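Aldo-keto reductase family 1, member B4 (Aldose reductase) (Schistosoma japonicum, PDB 4HBK) probably reduces aldehyde groups, such as those of sugars, to alcohols with NADPH as the hydride donor. Local coordinates at residues E172-D183 and N202-P211. Residues are numbered along the deposited sequence; the frame is centred on the assembly and turned at random.
Sequences EDTWKEMEKLVD and NILEHCRIKP
E179 reaches out from helix 172-183 and binds two successive backbone amides of the turn after helix 197-206. R208 N donates to its OE2 at 2.7 Å through the syn lone pair, while the N of I209 reaches the same OE2 at 2.8 Å from above the carboxylate plane. The chain, extended beyond CG (chi2 180°), carries the carboxylate to these amides; its other oxygen, OE1, accepts from two waters, one of them also bound to R208 NH1. One helical turn on, D183 meets the R208 guanidinium end-on in a two-pronged salt bridge: NH2 to OD1 is 3.0 Å and almost straight, NH1 to OD2 is 2.8 Å, with OD2 tilted out of the guanidinium plane. W175 points its indole N-H at the turn, NE1 donating to the carbonyl O of I209 at 2.9 Å in the ring plane. At the other end of the contact, N202 ND2 donates to E172 OE1 at 3.0 Å, from above the carboxylate plane.

Around these bonds the indole is sandwiched: I203 CG2 sits over the centre of one face, a CH-pi contact 4.2 Å from the five-membered ring centroid, and M178 CB lies nearer the rim of the other. P211 CB packs against W175 CH2 at 3.6 Å, and I209 CD1 meets V182 tip to tip. Inward, W175 rests on I190 and L192 of strand 187-193. The segment axes of 172-183 and 202-206 are inclined at 58°; strand 187-193 lies between the two helices in the chain, and the turn leads into strand 213-217: packing of neighbouring helices around the parallel strands of the (beta/alpha)8 TIM barrel of aldo-keto reductases.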
loop_
_atom_site.group_PDB
_atom_site.type_symbol
_atom_site.label_atom_id
_atom_site.label_comp_id
_atom_site.label_asym_id
_atom_site.label_seq_id
_atom_site.Cartn_x
_atom_site.Cartn_y
_atom_site.Cartn_z
ATOM N N GLU A 172 4.486 -15.021 12.583
ATOM C CA GLU A 172 5.933 -15.221 12.496
ATOM C C GLU A 172 6.311 -16.361 11.558
ATOM O O GLU A 172 7.404 -16.354 10.980
ATOM C CB GLU A 172 6.573 -15.410 13.883
ATOM C CG GLU A 172 6.007 -16.558 14.725
ATOM C CD GLU A 172 4.774 -16.163 15.546
ATOM O OE1 GLU A 172 4.096 -15.172 15.196
ATOM O OE2 GLU A 172 4.482 -16.848 16.555
ATOM N N ASP A 173 5.405 -17.323 11.384
ATOM C CA ASP A 173 5.646 -18.434 10.466
ATOM C C ASP A 173 5.552 -17.994 9.005
ATOM O O ASP A 173 6.366 -18.401 8.172
ATOM C CB ASP A 173 4.666 -19.584 10.723
ATOM C CG ASP A 173 4.840 -20.217 12.100
ATOM O OD1 ASP A 173 5.785 -19.854 12.839
ATOM O OD2 ASP A 173 4.022 -21.090 12.440
ATOM N N THR A 174 4.549 -17.182 8.681
ATOM C CA THR A 174 4.463 -16.640 7.330
ATOM C C THR A 174 5.689 -15.769 7.083
ATOM O O THR A 174 6.300 -15.823 6.015
ATOM C CB THR A 174 3.200 -15.815 7.119
ATOM O OG1 THR A 174 2.052 -16.628 7.397
ATOM C CG2 THR A 174 3.117 -15.319 5.672
ATOM N N TRP A 175 6.074 -14.993 8.092
ATOM C CA TRP A 175 7.182 -14.069 7.925
ATOM C C TRP A 175 8.481 -14.794 7.608
ATOM O O TRP A 175 9.291 -14.300 6.824
ATOM C CB TRP A 175 7.355 -13.180 9.158
ATOM C CG TRP A 175 8.342 -12.080 8.945
ATOM C CD1 TRP A 175 9.634 -12.038 9.385
ATOM C CD2 TRP A 175 8.118 -10.853 8.232
ATOM N NE1 TRP A 175 10.229 -10.858 8.994
ATOM C CE2 TRP A 175 9.324 -10.115 8.294
ATOM C CE3 TRP A 175 7.025 -10.310 7.553
ATOM C CZ2 TRP A 175 9.454 -8.861 7.695
ATOM C CZ3 TRP A 175 7.159 -9.070 6.968
ATOM C CH2 TRP A 175 8.367 -8.360 7.035
ATOM N N LYS A 176 8.687 -15.956 8.220
ATOM C CA LYS A 176 9.897 -16.722 7.941
ATOM C C LYS A 176 10.016 -17.002 6.445
ATOM O O LYS A 176 11.103 -16.894 5.877
ATOM C CB LYS A 176 9.949 -18.028 8.744
ATOM C CG LYS A 176 10.509 -17.850 10.135
ATOM C CD LYS A 176 11.253 -19.101 10.613
ATOM C CE LYS A 176 10.307 -20.092 11.260
ATOM N NZ LYS A 176 9.506 -19.427 12.335
ATOM N N GLU A 177 8.904 -17.353 5.809
ATOM C CA GLU A 177 8.925 -17.599 4.372
ATOM C C GLU A 177 9.155 -16.315 3.587
ATOM O O GLU A 177 9.778 -16.335 2.524
ATOM C CB GLU A 177 7.636 -18.275 3.905
ATOM C CG GLU A 177 7.582 -19.750 4.208
ATOM C CD GLU A 177 8.764 -20.497 3.620
ATOM O OE1 GLU A 177 9.430 -21.210 4.390
ATOM O OE2 GLU A 177 9.031 -20.365 2.398
ATOM N N MET A 178 8.648 -15.200 4.102
ATOM C CA MET A 178 8.858 -13.913 3.441
ATOM C C MET A 178 10.351 -13.615 3.460
ATOM O O MET A 178 10.908 -13.060 2.509
ATOM C CB MET A 178 8.096 -12.786 4.146
ATOM C CG MET A 178 6.574 -12.924 4.116
ATOM S SD MET A 178 5.878 -12.572 2.498
ATOM C CE MET A 178 6.041 -10.786 2.449
ATOM N N GLU A 179 10.996 -13.991 4.553
ATOM C CA GLU A 179 12.405 -13.686 4.729
ATOM C C GLU A 179 13.232 -14.438 3.711
ATOM O O GLU A 179 14.231 -13.919 3.207
ATOM C CB GLU A 179 12.847 -14.038 6.143
ATOM C CG GLU A 179 12.249 -13.121 7.171
ATOM C CD GLU A 179 12.682 -13.465 8.569
ATOM O OE1 GLU A 179 12.861 -14.672 8.862
ATOM O OE2 GLU A 179 12.847 -12.522 9.376
ATOM N N LYS A 180 12.801 -15.655 3.396
ATOM C CA LYS A 180 13.519 -16.477 2.432
ATOM C C LYS A 180 13.464 -15.863 1.040
ATOM O O LYS A 180 14.392 -16.014 0.250
ATOM C CB LYS A 180 12.948 -17.892 2.394
ATOM C CG LYS A 180 13.240 -18.724 3.618
ATOM C CD LYS A 180 12.686 -20.128 3.428
ATOM C CE LYS A 180 12.839 -20.960 4.687
ATOM N NZ LYS A 180 11.995 -22.199 4.616
ATOM N N LEU A 181 12.375 -15.167 0.741
ATOM C CA LEU A 181 12.242 -14.490 -0.544
ATOM C C LEU A 181 13.331 -13.435 -0.684
ATOM O O LEU A 181 13.857 -13.202 -1.781
ATOM C CB LEU A 181 10.856 -13.848 -0.680
ATOM C CG LEU A 181 9.665 -14.811 -0.676
ATOM C CD1 LEU A 181 8.341 -14.061 -0.620
ATOM C CD2 LEU A 181 9.709 -15.754 -1.888
ATOM N N VAL A 182 13.662 -12.786 0.427
ATOM C CA VAL A 182 14.736 -11.803 0.421
ATOM C C VAL A 182 16.091 -12.516 0.242
ATOM O O VAL A 182 16.907 -12.108 -0.587
ATOM C CB VAL A 182 14.750 -10.967 1.724
ATOM C CG1 VAL A 182 15.991 -10.069 1.778
ATOM C CG2 VAL A 182 13.493 -10.135 1.835
ATOM N N ASP A 183 16.320 -13.576 1.021
ATOM C CA ASP A 183 17.536 -14.379 0.896
ATOM C C ASP A 183 17.812 -14.770 -0.559
ATOM O O ASP A 183 18.951 -14.731 -1.018
ATOM C CB ASP A 183 17.448 -15.657 1.740
ATOM C CG ASP A 183 17.397 -15.387 3.248
ATOM O OD1 ASP A 183 17.740 -14.274 3.698
ATOM O OD2 ASP A 183 17.016 -16.312 3.997
ATOM N N ASN A 202 5.118 -8.060 17.641
ATOM C CA ASN A 202 5.391 -9.488 17.591
ATOM C C ASN A 202 6.274 -9.888 16.414
ATOM O O ASN A 202 7.171 -10.715 16.565
ATOM C CB ASN A 202 4.092 -10.289 17.539
ATOM C CG ASN A 202 4.339 -11.778 17.397
ATOM O OD1 ASN A 202 4.831 -12.420 18.323
ATOM N ND2 ASN A 202 4.001 -12.336 16.238
ATOM N N ILE A 203 6.007 -9.324 15.240
ATOM C CA ILE A 203 6.847 -9.589 14.073
ATOM C C ILE A 203 8.291 -9.159 14.362
ATOM O O ILE A 203 9.240 -9.894 14.075
ATOM C CB ILE A 203 6.338 -8.842 12.812
ATOM C CG1 ILE A 203 5.109 -9.535 12.215
ATOM C CG2 ILE A 203 7.444 -8.742 11.769
ATOM C CD1 ILE A 203 5.436 -10.810 11.500
ATOM N N LEU A 204 8.449 -7.969 14.936
ATOM C CA LEU A 204 9.782 -7.423 15.202
ATOM C C LEU A 204 10.523 -8.207 16.278
ATOM O O LEU A 204 11.755 -8.266 16.284
ATOM C CB LEU A 204 9.700 -5.953 15.626
ATOM C CG LEU A 204 9.436 -4.910 14.545
ATOM C CD1 LEU A 204 9.062 -3.599 15.202
ATOM C CD2 LEU A 204 10.677 -4.751 13.683
ATOM N N GLU A 205 9.765 -8.795 17.192
ATOM C CA GLU A 205 10.333 -9.585 18.277
ATOM C C GLU A 205 10.906 -10.917 17.777
ATOM O O GLU A 205 11.812 -11.479 18.389
ATOM C CB GLU A 205 9.274 -9.827 19.363
ATOM C CG GLU A 205 9.702 -9.428 20.777
ATOM C CD GLU A 205 10.752 -10.369 21.370
ATOM O OE1 GLU A 205 11.956 -10.203 21.064
ATOM O OE2 GLU A 205 10.370 -11.276 22.145
ATOM N N HIS A 206 10.383 -11.420 16.661
ATOM C CA HIS A 206 10.768 -12.751 16.185
ATOM C C HIS A 206 11.626 -12.729 14.932
ATOM O O HIS A 206 12.220 -13.741 14.569
ATOM C CB HIS A 206 9.527 -13.592 15.874
ATOM C CG HIS A 206 8.813 -14.099 17.087
ATOM N ND1 HIS A 206 7.784 -13.409 17.691
ATOM C CD2 HIS A 206 8.970 -15.239 17.801
ATOM C CE1 HIS A 206 7.343 -14.097 18.730
ATOM N NE2 HIS A 206 8.044 -15.213 18.817
ATOM N N CYS A 207 11.672 -11.589 14.254
ATOM C CA CYS A 207 12.197 -11.559 12.891
ATOM C C CYS A 207 13.722 -11.582 12.818
ATOM O O CYS A 207 14.420 -11.139 13.728
ATOM C CB CYS A 207 11.668 -10.339 12.135
ATOM S SG CYS A 207 12.328 -8.783 12.761
ATOM N N ARG A 208 14.221 -12.113 11.712
ATOM C CA ARG A 208 15.628 -12.020 11.378
ATOM C C ARG A 208 15.799 -10.805 10.470
ATOM O O ARG A 208 16.806 -10.111 10.545
ATOM C CB ARG A 208 16.084 -13.307 10.677
ATOM C CG ARG A 208 17.394 -13.181 9.904
ATOM C CD ARG A 208 17.930 -14.554 9.497
ATOM N NE ARG A 208 16.991 -15.307 8.660
ATOM C CZ ARG A 208 16.957 -15.249 7.330
ATOM N NH1 ARG A 208 16.074 -15.971 6.651
ATOM N NH2 ARG A 208 17.805 -14.467 6.675
ATOM N N ILE A 209 14.798 -10.559 9.616
ATOM C CA ILE A 209 14.785 -9.407 8.712
ATOM C C ILE A 209 13.582 -8.539 9.049
ATOM O O ILE A 209 12.446 -8.997 9.006
ATOM C CB ILE A 209 14.664 -9.831 7.243
ATOM C CG1 ILE A 209 15.849 -10.702 6.828
ATOM C CG2 ILE A 209 14.577 -8.605 6.336
ATOM C CD1 ILE A 209 15.724 -11.255 5.400
ATOM N N LYS A 210 13.833 -7.290 9.409
ATOM C CA LYS A 210 12.758 -6.414 9.838
ATOM C C LYS A 210 11.869 -5.994 8.674
ATOM O O LYS A 210 12.324 -5.855 7.540
ATOM C CB LYS A 210 13.318 -5.192 10.570
ATOM C CG LYS A 210 14.012 -5.566 11.873
ATOM C CD LYS A 210 14.020 -4.423 12.875
ATOM C CE LYS A 210 15.284 -3.608 12.792
ATOM N NZ LYS A 210 15.585 -2.926 14.094
ATOM N N PRO A 211 10.580 -5.826 8.949
ATOM C CA PRO A 211 9.700 -5.234 7.942
ATOM C C PRO A 211 10.252 -3.862 7.597
ATOM O O PRO A 211 10.734 -3.176 8.504
ATOM C CB PRO A 211 8.357 -5.123 8.671
ATOM C CG PRO A 211 8.679 -5.348 10.163
ATOM C CD PRO A 211 9.871 -6.218 10.175
HETATM O O HOH W 1 13.824 -17.454 7.977
HETATM O O HOH W 2 12.420 -15.286 11.520
#